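Local coordinates for protein succinylglutamate desuccinylase (Vibrio parahaemolyticus, PDB 2BCO) that probably hydrolyses N-succinylglutamate to succinate and glutamate, the last step of arginine degradation by the AST pathway, using one zinc ion per subunit, at residues Cys257-Val262 against Gly337-Asp342; Ala192-Asn197 against Ala323-Cys328; Leu36-Val41 against Lys134-Asp139; Asn113-Glu118 against Glu122-Leu127. All blocks are in the same frame, centred on the assembly; numbering follows the deposited sequence.

Contact 1 of 4, residues Cys257-Val262 against Gly337-Asp342; sequences CIKYRV and GELVYD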
loop_
_atom_site.group_PDB
_atom_site.type_symbol
_atom_site.label_atom_id
_atom_site.label_comp_id
_atom_site.label_asym_id
_atom_site.label_seq_id
_atom_site.Cartn_x
_atom_site.Cartn_y
_atom_site.Cartn_z
ATOM N N CYS A 257 -1.337 17.077 -1.494
ATOM C CA CYS A 257 -2.378 16.108 -1.809
ATOM C C CYS A 257 -3.553 16.441 -0.893
ATOM O O CYS A 257 -3.371 17.060 0.157
ATOM C CB CYS A 257 -1.886 14.681 -1.539
ATOM S SG CYS A 257 -1.343 14.364 0.156
ATOM N N ILE A 258 -4.758 16.056 -1.287
ATOM C CA ILE A 258 -5.918 16.320 -0.454
ATOM C C ILE A 258 -5.843 15.405 0.777
ATOM O O ILE A 258 -5.503 14.224 0.658
ATOM C CB ILE A 258 -7.216 16.060 -1.241
ATOM C CG1 ILE A 258 -7.268 17.001 -2.453
ATOM C CG2 ILE A 258 -8.441 16.279 -0.344
ATOM C CD1 ILE A 258 -8.314 16.616 -3.470
ATOM N N LYS A 259 -6.132 15.959 1.952
ATOM C CA LYS A 259 -6.085 15.189 3.190
ATOM C C LYS A 259 -7.519 14.889 3.629
ATOM O O LYS A 259 -8.355 15.794 3.716
ATOM C CB LYS A 259 -5.371 15.985 4.292
ATOM C CG LYS A 259 -4.041 16.647 3.896
ATOM C CD LYS A 259 -2.957 15.627 3.546
ATOM C CE LYS A 259 -1.598 16.298 3.326
ATOM N NZ LYS A 259 -1.616 17.324 2.238
ATOM N N TYR A 260 -7.801 13.618 3.898
ATOM C CA TYR A 260 -9.131 13.197 4.325
ATOM C C TYR A 260 -9.050 12.590 5.716
ATOM O O TYR A 260 -7.992 12.148 6.140
ATOM C CB TYR A 260 -9.701 12.140 3.371
ATOM C CG TYR A 260 -10.172 12.659 2.029
ATOM C CD1 TYR A 260 -11.426 13.256 1.887
ATOM C CD2 TYR A 260 -9.368 12.553 0.901
ATOM C CE1 TYR A 260 -11.866 13.738 0.649
ATOM C CE2 TYR A 260 -9.797 13.029 -0.340
ATOM C CZ TYR A 260 -11.044 13.619 -0.459
ATOM O OH TYR A 260 -11.468 14.084 -1.686
ATOM N N ARG A 261 -10.170 12.592 6.427
ATOM C CA ARG A 261 -10.250 11.992 7.754
ATOM C C ARG A 261 -11.528 11.170 7.719
ATOM O O ARG A 261 -12.386 11.395 6.866
ATOM C CB ARG A 261 -10.339 13.056 8.862
ATOM C CG ARG A 261 -11.675 13.791 8.974
ATOM C CD ARG A 261 -11.682 14.735 10.189
ATOM N NE ARG A 261 -12.856 15.609 10.242
ATOM C CZ ARG A 261 -14.080 15.217 10.578
ATOM N NH1 ARG A 261 -14.315 13.955 10.903
ATOM N NH2 ARG A 261 -15.077 16.093 10.582
ATOM N N VAL A 262 -11.667 10.224 8.636
ATOM C CA VAL A 262 -12.868 9.403 8.652
ATOM C C VAL A 262 -14.037 10.073 9.385
ATOM O O VAL A 262 -14.021 10.204 10.607
ATOM C CB VAL A 262 -12.575 8.035 9.295
ATOM C CG1 VAL A 262 -13.849 7.195 9.352
ATOM C CG2 VAL A 262 -11.482 7.325 8.503
ATOM N N GLY A 337 6.275 17.268 13.986
ATOM C CA GLY A 337 6.639 16.373 12.901
ATOM C C GLY A 337 5.588 15.334 12.543
ATOM O O GLY A 337 5.850 14.434 11.745
ATOM N N GLU A 338 4.403 15.459 13.131
ATOM C CA GLU A 338 3.304 14.533 12.886
ATOM C C GLU A 338 2.130 15.271 12.234
ATOM O O GLU A 338 1.740 16.354 12.682
ATOM C CB GLU A 338 2.854 13.910 14.216
ATOM C CG GLU A 338 1.589 13.054 14.143
ATOM C CD GLU A 338 1.809 11.702 13.454
ATOM O OE1 GLU A 338 0.830 10.948 13.323
ATOM O OE2 GLU A 338 2.950 11.391 13.047
ATOM N N LEU A 339 1.566 14.692 11.179
ATOM C CA LEU A 339 0.441 15.337 10.515
ATOM C C LEU A 339 -0.834 15.011 11.283
ATOM O O LEU A 339 -1.258 13.854 11.328
ATOM C CB LEU A 339 0.305 14.873 9.055
ATOM C CG LEU A 339 -0.727 15.714 8.283
ATOM C CD1 LEU A 339 -0.093 17.058 7.892
ATOM C CD2 LEU A 339 -1.222 14.974 7.041
ATOM N N VAL A 340 -1.434 16.032 11.891
ATOM C CA VAL A 340 -2.662 15.853 12.659
ATOM C C VAL A 340 -3.747 16.763 12.104
ATOM O O VAL A 340 -3.464 17.659 11.312
ATOM C CB VAL A 340 -2.459 16.192 14.170
ATOM C CG1 VAL A 340 -1.317 15.359 14.746
ATOM C CG2 VAL A 340 -2.186 17.691 14.348
ATOM N N TYR A 341 -4.990 16.532 12.501
ATOM C CA TYR A 341 -6.077 17.380 12.027
ATOM C C TYR A 341 -6.897 18.030 13.143
ATOM O O TYR A 341 -6.916 17.560 14.285
ATOM C CB TYR A 341 -7.004 16.613 11.084
ATOM C CG TYR A 341 -7.369 15.215 11.521
ATOM C CD1 TYR A 341 -6.564 14.128 11.193
ATOM C CD2 TYR A 341 -8.554 14.969 12.206
ATOM C CE1 TYR A 341 -6.942 12.816 11.529
ATOM C CE2 TYR A 341 -8.941 13.668 12.548
ATOM C CZ TYR A 341 -8.132 12.600 12.204
ATOM O OH TYR A 341 -8.529 11.325 12.524
ATOM N N ASP A 342 -7.581 19.115 12.778
ATOM C CA ASP A 342 -8.405 19.911 13.689
ATOM C C ASP A 342 -7.538 20.786 14.590
ATOM O O ASP A 342 -7.414 21.988 14.278
ATOM C CB ASP A 342 -9.301 19.012 14.549
ATOM C CG ASP A 342 -10.470 18.451 13.776
ATOM O OD1 ASP A 342 -11.327 17.782 14.394
ATOM O OD2 ASP A 342 -10.527 18.682 12.549
HETATM O O HOH W 1 -9.591 9.892 10.467
#
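R261 lays the root of its side chain over one face of the Y341 ring: CB stands 4.0 Å from the ring centroid and 14° off the ring normal, a CH-pi contact displaced toward the rim. Farther out, R261 CD comes to 3.7 Å from Y341 CD2. Chi1 of 73° sets R261 CG between the backbone N and the carbonyl carbon, and the chain runs extended across the tyrosine, its guanidinium plane turned only 19° from that of the ring. Poorly ordered D342 adds opposite charge near R261, but no N-H points at its carboxylate. The phenol end is tied back to the other strand through a water, which lies 2.8 Å from V262 N, whose hydrogen it accepts, and 2.7 Å from Y341 OH. At K259 the methylenes do the packing, with CD 4.0 Å from L339 CD2, while NZ folds back to donate to C257 O at 2.7 Å. Segment 257-262 belongs to the barrel-sandwich hybrid domain, and its side chains meet those of 338-341 across intervening strand 322-335, antiparallel to both, whose V330 touches R261 and Y341; strand 192-195 flanks 258-267 on its other edge.

Contact 2 of 4, residues Ala192-Asn197 against Ala323-Cys328; sequences AVLLSN and AALMVC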
loop_
_atom_site.group_PDB
_atom_site.type_symbol
_atom_site.label_atom_id
_atom_site.label_comp_id
_atom_site.label_asym_id
_atom_site.label_seq_id
_atom_site.Cartn_x
_atom_site.Cartn_y
_atom_site.Cartn_z
ATOM N N ALA A 192 -4.688 12.104 -3.168
ATOM C CA ALA A 192 -5.256 12.211 -1.836
ATOM C C ALA A 192 -4.739 11.155 -0.873
ATOM O O ALA A 192 -4.307 10.074 -1.290
ATOM C CB ALA A 192 -6.770 12.128 -1.919
ATOM N N VAL A 193 -4.768 11.490 0.417
ATOM C CA VAL A 193 -4.352 10.560 1.458
ATOM C C VAL A 193 -5.442 10.491 2.520
ATOM O O VAL A 193 -5.900 11.513 3.019
ATOM C CB VAL A 193 -3.041 10.984 2.146
ATOM C CG1 VAL A 193 -2.568 9.867 3.076
ATOM C CG2 VAL A 193 -1.980 11.281 1.099
ATOM N N LEU A 194 -5.868 9.278 2.841
ATOM C CA LEU A 194 -6.900 9.063 3.847
ATOM C C LEU A 194 -6.172 8.681 5.152
ATOM O O LEU A 194 -5.385 7.734 5.180
ATOM C CB LEU A 194 -7.827 7.922 3.405
ATOM C CG LEU A 194 -9.248 7.798 3.977
ATOM C CD1 LEU A 194 -9.621 6.322 4.039
ATOM C CD2 LEU A 194 -9.351 8.426 5.362
ATOM N N LEU A 195 -6.414 9.439 6.215
ATOM C CA LEU A 195 -5.794 9.166 7.502
ATOM C C LEU A 195 -6.741 8.262 8.292
ATOM O O LEU A 195 -7.795 8.710 8.726
ATOM C CB LEU A 195 -5.580 10.472 8.266
ATOM C CG LEU A 195 -4.793 11.561 7.540
ATOM C CD1 LEU A 195 -4.755 12.804 8.397
ATOM C CD2 LEU A 195 -3.390 11.080 7.226
ATOM N N SER A 196 -6.385 6.995 8.471
ATOM C CA SER A 196 -7.255 6.084 9.215
ATOM C C SER A 196 -7.447 6.546 10.658
ATOM O O SER A 196 -6.553 7.159 11.237
ATOM C CB SER A 196 -6.674 4.670 9.228
ATOM O OG SER A 196 -6.710 4.085 7.942
ATOM N N ASN A 197 -8.611 6.253 11.232
ATOM C CA ASN A 197 -8.884 6.619 12.621
ATOM C C ASN A 197 -9.077 5.349 13.439
ATOM O O ASN A 197 -9.431 5.415 14.609
ATOM C CB ASN A 197 -10.134 7.515 12.730
ATOM C CG ASN A 197 -11.437 6.735 12.567
ATOM O OD1 ASN A 197 -11.485 5.733 11.853
ATOM N ND2 ASN A 197 -12.500 7.206 13.210
ATOM N N ALA A 323 -18.912 -1.999 6.540
ATOM C CA ALA A 323 -19.349 -2.047 5.152
ATOM C C ALA A 323 -18.862 -0.852 4.342
ATOM O O ALA A 323 -18.852 -0.896 3.111
ATOM C CB ALA A 323 -20.862 -2.119 5.100
ATOM N N ALA A 324 -18.460 0.212 5.027
ATOM C CA ALA A 324 -17.985 1.406 4.333
ATOM C C ALA A 324 -17.361 2.456 5.246
ATOM O O ALA A 324 -17.499 2.423 6.470
ATOM C CB ALA A 324 -19.136 2.040 3.543
ATOM N N LEU A 325 -16.676 3.396 4.611
ATOM C CA LEU A 325 -16.025 4.494 5.298
ATOM C C LEU A 325 -16.644 5.760 4.738
ATOM O O LEU A 325 -16.898 5.850 3.544
ATOM C CB LEU A 325 -14.527 4.477 5.001
ATOM C CG LEU A 325 -13.512 4.351 6.145
ATOM C CD1 LEU A 325 -14.118 3.674 7.364
ATOM C CD2 LEU A 325 -12.313 3.560 5.635
HETATM N N MSE A 326 -16.938 6.717 5.601
HETATM C CA MSE A 326 -17.477 7.993 5.155
HETATM C C MSE A 326 -16.351 8.949 5.511
HETATM O O MSE A 326 -15.939 9.031 6.666
HETATM C CB MSE A 326 -18.749 8.357 5.921
HETATM C CG MSE A 326 -19.926 7.424 5.683
HETATM SE SE MSE A 326 -20.513 7.437 3.851
HETATM C CE MSE A 326 -21.789 8.895 3.961
ATOM N N VAL A 327 -15.839 9.651 4.515
ATOM C CA VAL A 327 -14.733 10.564 4.741
ATOM C C VAL A 327 -15.034 11.978 4.284
ATOM O O VAL A 327 -16.020 12.217 3.584
ATOM C CB VAL A 327 -13.485 10.067 4.011
ATOM C CG1 VAL A 327 -13.204 8.627 4.419
ATOM C CG2 VAL A 327 -13.695 10.158 2.504
ATOM N N CYS A 328 -14.176 12.907 4.686
ATOM C CA CYS A 328 -14.325 14.306 4.322
ATOM C C CYS A 328 -12.978 14.989 4.458
ATOM O O CYS A 328 -12.156 14.589 5.288
ATOM C CB CYS A 328 -15.343 14.993 5.237
ATOM S SG CYS A 328 -14.924 14.963 7.002
#
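A backbone bond from V193 N to I258 O, probably a hydrogen bond, places the neighbouring L194 so that its side chain meets L325 and V327. Backbone bonds from L194 to A167 and S169 hold it on the other edge as well. With chi1 at -158°, L194 CG swings opposite the backbone N and its two methyls divide the work. CD2 meets V327 CG1 at 4.0 Å, with L194 CG almost as near to the same methyl, and the two side chains lie roughly at right angles. L194 CD1 reaches along strand 322-335 to L325 CD2, 4.2 Å away. L325 and V327, two residues apart, present the same face of their strand, so a single leucine bridges both. No hydrogen bond joins the two segments; the contact is purely aliphatic and buried. It joins a strand of the catalytic domain to one of the barrel-sandwich hybrid domain. L194 also lies about 8 Å, side chain to side chain, from E219, the predicted active-site residue. Between the two segments runs strand 258-267, parallel to 192-195 and antiparallel to 322-335. Strand 322-335 carries a classic beta bulge at A323 and A324, both facing I266, and beyond V327 lies V311 of strand 309-311.

Contact 3 of 4, residues Leu36-Val41 against Lys134-Asp139; sequences LYQRGV and KLLVRD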
loop_
_atom_site.group_PDB
_atom_site.type_symbol
_atom_site.label_atom_id
_atom_site.label_comp_id
_atom_site.label_asym_id
_atom_site.label_seq_id
_atom_site.Cartn_x
_atom_site.Cartn_y
_atom_site.Cartn_z
ATOM N N LEU A 36 18.581 -12.359 -2.831
ATOM C CA LEU A 36 17.289 -12.996 -3.066
ATOM C C LEU A 36 17.081 -14.047 -1.982
ATOM O O LEU A 36 17.597 -15.153 -2.077
ATOM C CB LEU A 36 17.247 -13.664 -4.445
ATOM C CG LEU A 36 15.863 -14.165 -4.891
ATOM C CD1 LEU A 36 14.945 -12.977 -5.138
ATOM C CD2 LEU A 36 15.990 -14.995 -6.159
ATOM N N TYR A 37 16.322 -13.697 -0.952
ATOM C CA TYR A 37 16.077 -14.614 0.151
ATOM C C TYR A 37 15.249 -15.830 -0.240
ATOM O O TYR A 37 15.563 -16.952 0.151
ATOM C CB TYR A 37 15.379 -13.887 1.295
ATOM C CG TYR A 37 16.237 -12.865 1.997
ATOM C CD1 TYR A 37 17.414 -13.236 2.643
ATOM C CD2 TYR A 37 15.850 -11.533 2.060
ATOM C CE1 TYR A 37 18.183 -12.297 3.340
ATOM C CE2 TYR A 37 16.607 -10.589 2.751
ATOM C CZ TYR A 37 17.769 -10.977 3.391
ATOM O OH TYR A 37 18.508 -10.044 4.081
ATOM N N GLN A 38 14.190 -15.598 -1.009
ATOM C CA GLN A 38 13.293 -16.662 -1.450
ATOM C C GLN A 38 12.475 -16.086 -2.600
ATOM O O GLN A 38 12.693 -14.940 -2.996
ATOM C CB GLN A 38 12.368 -17.071 -0.301
ATOM C CG GLN A 38 11.528 -15.916 0.228
ATOM C CD GLN A 38 10.710 -16.275 1.451
ATOM O OE1 GLN A 38 11.242 -16.414 2.551
ATOM N NE2 GLN A 38 9.405 -16.428 1.264
ATOM N N ARG A 39 11.532 -16.860 -3.130
ATOM C CA ARG A 39 10.718 -16.372 -4.240
ATOM C C ARG A 39 9.982 -15.066 -3.917
ATOM O O ARG A 39 9.201 -14.996 -2.965
ATOM C CB ARG A 39 9.705 -17.435 -4.690
ATOM C CG ARG A 39 8.841 -16.986 -5.870
ATOM C CD ARG A 39 8.097 -18.121 -6.586
ATOM N NE ARG A 39 7.011 -18.704 -5.800
ATOM C CZ ARG A 39 5.855 -19.130 -6.316
ATOM N NH1 ARG A 39 5.623 -19.036 -7.623
ATOM N NH2 ARG A 39 4.932 -19.663 -5.524
ATOM N N GLY A 40 10.255 -14.035 -4.713
ATOM C CA GLY A 40 9.600 -12.753 -4.536
ATOM C C GLY A 40 10.100 -11.884 -3.400
ATOM O O GLY A 40 9.426 -10.940 -3.004
ATOM N N VAL A 41 11.274 -12.190 -2.870
ATOM C CA VAL A 41 11.826 -11.407 -1.777
ATOM C C VAL A 41 13.241 -11.003 -2.177
ATOM O O VAL A 41 14.136 -11.839 -2.258
ATOM C CB VAL A 41 11.841 -12.229 -0.476
ATOM C CG1 VAL A 41 12.369 -11.386 0.680
ATOM C CG2 VAL A 41 10.421 -12.729 -0.174
ATOM N N LYS A 134 5.292 -11.312 8.097
ATOM C CA LYS A 134 5.599 -10.693 9.382
ATOM C C LYS A 134 7.058 -10.958 9.733
ATOM O O LYS A 134 7.712 -10.124 10.359
ATOM C CB LYS A 134 4.704 -11.246 10.494
ATOM C CG LYS A 134 3.216 -11.114 10.252
ATOM C CD LYS A 134 2.449 -11.623 11.457
ATOM C CE LYS A 134 0.952 -11.503 11.255
ATOM N NZ LYS A 134 0.199 -12.008 12.443
ATOM N N LEU A 135 7.552 -12.127 9.332
ATOM C CA LEU A 135 8.942 -12.517 9.578
ATOM C C LEU A 135 9.908 -11.655 8.755
ATOM O O LEU A 135 10.933 -11.204 9.259
ATOM C CB LEU A 135 9.135 -13.996 9.221
ATOM C CG LEU A 135 9.037 -15.078 10.304
ATOM C CD1 LEU A 135 8.110 -14.655 11.422
ATOM C CD2 LEU A 135 8.572 -16.387 9.661
ATOM N N LEU A 136 9.578 -11.442 7.481
ATOM C CA LEU A 136 10.408 -10.629 6.592
ATOM C C LEU A 136 10.527 -9.207 7.128
ATOM O O LEU A 136 11.579 -8.581 7.024
ATOM C CB LEU A 136 9.799 -10.573 5.196
ATOM C CG LEU A 136 9.576 -11.896 4.471
ATOM C CD1 LEU A 136 9.013 -11.612 3.092
ATOM C CD2 LEU A 136 10.888 -12.660 4.361
ATOM N N VAL A 137 9.435 -8.694 7.685
ATOM C CA VAL A 137 9.428 -7.350 8.230
ATOM C C VAL A 137 10.368 -7.291 9.420
ATOM O O VAL A 137 11.207 -6.388 9.527
ATOM C CB VAL A 137 8.006 -6.936 8.695
ATOM C CG1 VAL A 137 8.073 -5.654 9.516
ATOM C CG2 VAL A 137 7.108 -6.735 7.490
ATOM N N ARG A 138 10.218 -8.267 10.312
ATOM C CA ARG A 138 11.038 -8.350 11.504
ATOM C C ARG A 138 12.526 -8.381 11.155
ATOM O O ARG A 138 13.306 -7.588 11.685
ATOM C CB ARG A 138 10.671 -9.601 12.302
ATOM C CG ARG A 138 11.393 -9.735 13.636
ATOM C CD ARG A 138 11.331 -11.172 14.120
ATOM N NE ARG A 138 12.018 -12.077 13.199
ATOM C CZ ARG A 138 11.970 -13.403 13.284
ATOM N NH1 ARG A 138 11.262 -13.978 14.247
ATOM N NH2 ARG A 138 12.631 -14.159 12.415
ATOM N N ASP A 139 12.913 -9.288 10.257
ATOM C CA ASP A 139 14.315 -9.426 9.867
ATOM C C ASP A 139 14.898 -8.188 9.200
ATOM O O ASP A 139 16.070 -7.860 9.396
ATOM C CB ASP A 139 14.501 -10.620 8.925
ATOM C CG ASP A 139 14.286 -11.956 9.619
ATOM O OD1 ASP A 139 14.104 -11.975 10.863
ATOM O OD2 ASP A 139 14.304 -12.992 8.913
#
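L136 leaves helix 125-141 toward V41 and Q38, and its contacts grow outward along the side chain. CB and CG form a stalk: chi1 of -58° sends CG away from the carbonyl carbon, and contacts across the segments begin only at the two CD methyls. CD1 presses against V41 CG2 at 3.7 Å, with V41 CG1 a little farther off, so leucine and valine meet tip to tip. CD2, the other branch, lies 4.2 Å from V41 CG1 and 4.2 Å from Q38 OE1, where the glutamine amide slants past it. V41 is presented by a type II turn from Q38 to V41, closed by V41 N to Q38 O at 3.1 Å, with G40 taking the positive phi (77°) of the turn. The turn joins strand 33-38 to 41-45. V41 CG1 also lies in the plane of the Y37 ring, at its edge, and strand 90-95 adds to the packing, L92 touching V41 and I94 touching L136. On the helix, R138 grips D139 OD1 side-on with NE and NH2, both from one face of the carboxylate plane, in a salt bridge that stays within the helix surface; K134, V137 and R138 all touch helix 203-211. Between the two segments, then, the polar groups do not pair: Q38 OE1 meets only a methyl of the helix segment. The attraction across them is methyl-to-methyl packing, which is only weakly directional.

Contact 4 of 4, residues Asn113-Glu118 against Glu122-Leu127; sequences NRLFDE and EPTKEL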
loop_
_atom_site.group_PDB
_atom_site.type_symbol
_atom_site.label_atom_id
_atom_site.label_comp_id
_atom_site.label_asym_id
_atom_site.label_seq_id
_atom_site.Cartn_x
_atom_site.Cartn_y
_atom_site.Cartn_z
ATOM N N ASN A 113 -4.774 -9.163 2.870
ATOM C CA ASN A 113 -4.642 -7.930 3.625
ATOM C C ASN A 113 -5.614 -7.715 4.784
ATOM O O ASN A 113 -5.866 -6.583 5.187
ATOM C CB ASN A 113 -4.670 -6.743 2.664
ATOM C CG ASN A 113 -3.677 -5.676 3.046
ATOM O OD1 ASN A 113 -2.613 -5.973 3.595
ATOM N ND2 ASN A 113 -4.005 -4.434 2.750
ATOM N N ARG A 114 -6.132 -8.811 5.327
ATOM C CA ARG A 114 -7.030 -8.776 6.474
ATOM C C ARG A 114 -6.486 -9.732 7.533
ATOM O O ARG A 114 -7.076 -9.908 8.592
ATOM C CB ARG A 114 -8.436 -9.220 6.069
ATOM C CG ARG A 114 -9.320 -8.092 5.568
ATOM C CD ARG A 114 -10.574 -8.617 4.871
ATOM N NE ARG A 114 -11.332 -7.539 4.234
ATOM C CZ ARG A 114 -12.251 -7.719 3.289
ATOM N NH1 ARG A 114 -12.537 -8.939 2.855
ATOM N NH2 ARG A 114 -12.882 -6.674 2.768
ATOM N N LEU A 115 -5.335 -10.323 7.242
ATOM C CA LEU A 115 -4.737 -11.327 8.114
ATOM C C LEU A 115 -3.543 -10.934 8.964
ATOM O O LEU A 115 -2.856 -11.807 9.481
ATOM C CB LEU A 115 -4.350 -12.536 7.263
ATOM C CG LEU A 115 -5.477 -13.063 6.371
ATOM C CD1 LEU A 115 -4.981 -14.226 5.532
ATOM C CD2 LEU A 115 -6.643 -13.496 7.253
ATOM N N PHE A 116 -3.290 -9.640 9.127
ATOM C CA PHE A 116 -2.154 -9.210 9.930
ATOM C C PHE A 116 -2.492 -8.786 11.357
ATOM O O PHE A 116 -1.584 -8.499 12.130
ATOM C CB PHE A 116 -1.401 -8.083 9.222
ATOM C CG PHE A 116 -0.690 -8.528 7.981
ATOM C CD1 PHE A 116 0.531 -9.192 8.062
ATOM C CD2 PHE A 116 -1.273 -8.340 6.725
ATOM C CE1 PHE A 116 1.169 -9.659 6.913
ATOM C CE2 PHE A 116 -0.646 -8.803 5.572
ATOM C CZ PHE A 116 0.577 -9.469 5.662
ATOM N N ASP A 117 -3.775 -8.737 11.712
ATOM C CA ASP A 117 -4.148 -8.350 13.075
ATOM C C ASP A 117 -4.129 -9.530 14.051
ATOM O O ASP A 117 -3.972 -10.682 13.648
ATOM C CB ASP A 117 -5.522 -7.657 13.109
ATOM C CG ASP A 117 -6.662 -8.563 12.669
ATOM O OD1 ASP A 117 -7.824 -8.110 12.745
ATOM O OD2 ASP A 117 -6.413 -9.711 12.240
ATOM N N GLU A 118 -4.290 -9.228 15.335
ATOM C CA GLU A 118 -4.258 -10.245 16.381
ATOM C C GLU A 118 -5.512 -11.106 16.572
ATOM O O GLU A 118 -5.553 -11.923 17.488
ATOM C CB GLU A 118 -3.879 -9.598 17.722
ATOM C CG GLU A 118 -2.405 -9.231 17.850
ATOM C CD GLU A 118 -2.073 -8.554 19.175
ATOM O OE1 GLU A 118 -2.581 -7.439 19.425
ATOM O OE2 GLU A 118 -1.302 -9.139 19.968
ATOM N N GLU A 122 -8.808 -18.605 10.476
ATOM C CA GLU A 122 -8.839 -20.008 10.094
ATOM C C GLU A 122 -7.604 -20.262 9.236
ATOM O O GLU A 122 -7.077 -19.344 8.615
ATOM C CB GLU A 122 -10.110 -20.314 9.291
ATOM C CG GLU A 122 -11.405 -20.143 10.081
ATOM C CD GLU A 122 -11.503 -21.102 11.260
ATOM O OE1 GLU A 122 -11.491 -22.331 11.033
ATOM O OE2 GLU A 122 -11.590 -20.628 12.412
ATOM N N PRO A 123 -7.117 -21.509 9.196
ATOM C CA PRO A 123 -5.931 -21.788 8.378
ATOM C C PRO A 123 -6.240 -21.620 6.887
ATOM O O PRO A 123 -7.189 -22.223 6.388
ATOM C CB PRO A 123 -5.602 -23.244 8.721
ATOM C CG PRO A 123 -6.254 -23.458 10.065
ATOM C CD PRO A 123 -7.547 -22.712 9.929
ATOM N N THR A 124 -5.459 -20.795 6.188
ATOM C CA THR A 124 -5.646 -20.575 4.746
ATOM C C THR A 124 -4.286 -20.392 4.093
ATOM O O THR A 124 -3.295 -20.183 4.782
ATOM C CB THR A 124 -6.500 -19.304 4.437
ATOM O OG1 THR A 124 -5.825 -18.126 4.914
ATOM C CG2 THR A 124 -7.883 -19.419 5.075
ATOM N N LYS A 125 -4.224 -20.473 2.768
ATOM C CA LYS A 125 -2.945 -20.269 2.088
ATOM C C LYS A 125 -2.431 -18.871 2.437
ATOM O O LYS A 125 -1.243 -18.676 2.684
ATOM C CB LYS A 125 -3.100 -20.371 0.569
ATOM C CG LYS A 125 -3.425 -21.745 0.046
ATOM C CD LYS A 125 -3.353 -21.780 -1.481
ATOM C CE LYS A 125 -3.790 -23.137 -2.033
ATOM N NZ LYS A 125 -3.008 -24.257 -1.434
ATOM N N GLU A 126 -3.332 -17.898 2.464
ATOM C CA GLU A 126 -2.934 -16.529 2.771
ATOM C C GLU A 126 -2.457 -16.330 4.220
ATOM O O GLU A 126 -1.599 -15.482 4.485
ATOM C CB GLU A 126 -4.082 -15.574 2.435
ATOM C CG GLU A 126 -4.297 -15.348 0.929
ATOM C CD GLU A 126 -5.043 -16.486 0.210
ATOM O OE1 GLU A 126 -5.806 -17.230 0.864
ATOM O OE2 GLU A 126 -4.884 -16.616 -1.025
ATOM N N LEU A 127 -2.985 -17.123 5.152
ATOM C CA LEU A 127 -2.581 -16.993 6.549
ATOM C C LEU A 127 -1.092 -17.310 6.678
ATOM O O LEU A 127 -0.328 -16.554 7.293
ATOM C CB LEU A 127 -3.385 -17.946 7.446
ATOM C CG LEU A 127 -3.802 -17.441 8.840
ATOM C CD1 LEU A 127 -3.926 -18.629 9.798
ATOM C CD2 LEU A 127 -2.792 -16.454 9.383
#
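L115 drives its CD1 methyl into the first turn of helix 125-141, where it rests 3.5 Å from E126 CB and 3.5 Å from L127 N. The same methyl approaches T124 OG1 at 4.0 Å, so one carbon touches T124, E126 and L127 at the helix start, much of it backbone. Chi1 of -51°, which turns L115 CG away from the carbonyl carbon, aims it there. T124 is the N-cap: its OG1 accepts from L127 N at 3.0 Å with an N-H...O angle of 140°, tying up an amide hydrogen beside which the methyl sits. The helix thus begins against the loop that leads into it, an N-capped helix start within the zinc-dependent catalytic domain of the AspA/AstE family. E126 brings only its CB to the leucine; a bend at chi2 (78°) takes the carboxylate elsewhere, to four donors. OE2 accepts from H97 NE2 and L108 N, OE1 from the backbone amides of E109 and E110, and so both oxygens of this buried group are satisfied. Its side chain lies about 8 Å from that of H63, a zinc ligand, and about 12 Å from the metal. On the loop side, F116 stacks on F203, and N113 OD1 accepts from F203 N.

Overall arrangement
Contacts 1 and 2 form one neighbourhood, their centres 11 Å apart: strands 192-195, 258-267 and 322-335 lie side by side, and 338-341 follows 322-335 at the C-terminal end. Contact 2 is buried and wholly aliphatic, whereas contact 1, at the surface, mixes ring, arginine, lysine and water. Contacts 3 and 4, both partly buried, share helix 125-141 and meet where K134 packs near L115 and F116; contact 4 holds the helix start, contact 3 a later turn. Contact 3 lies across the chain's centre from contacts 1 and 2. A leucine leads in contacts 2, 3 and 4, but only contact 4 sets it against a capped helix start, where E126 approaches the zinc ligand H63.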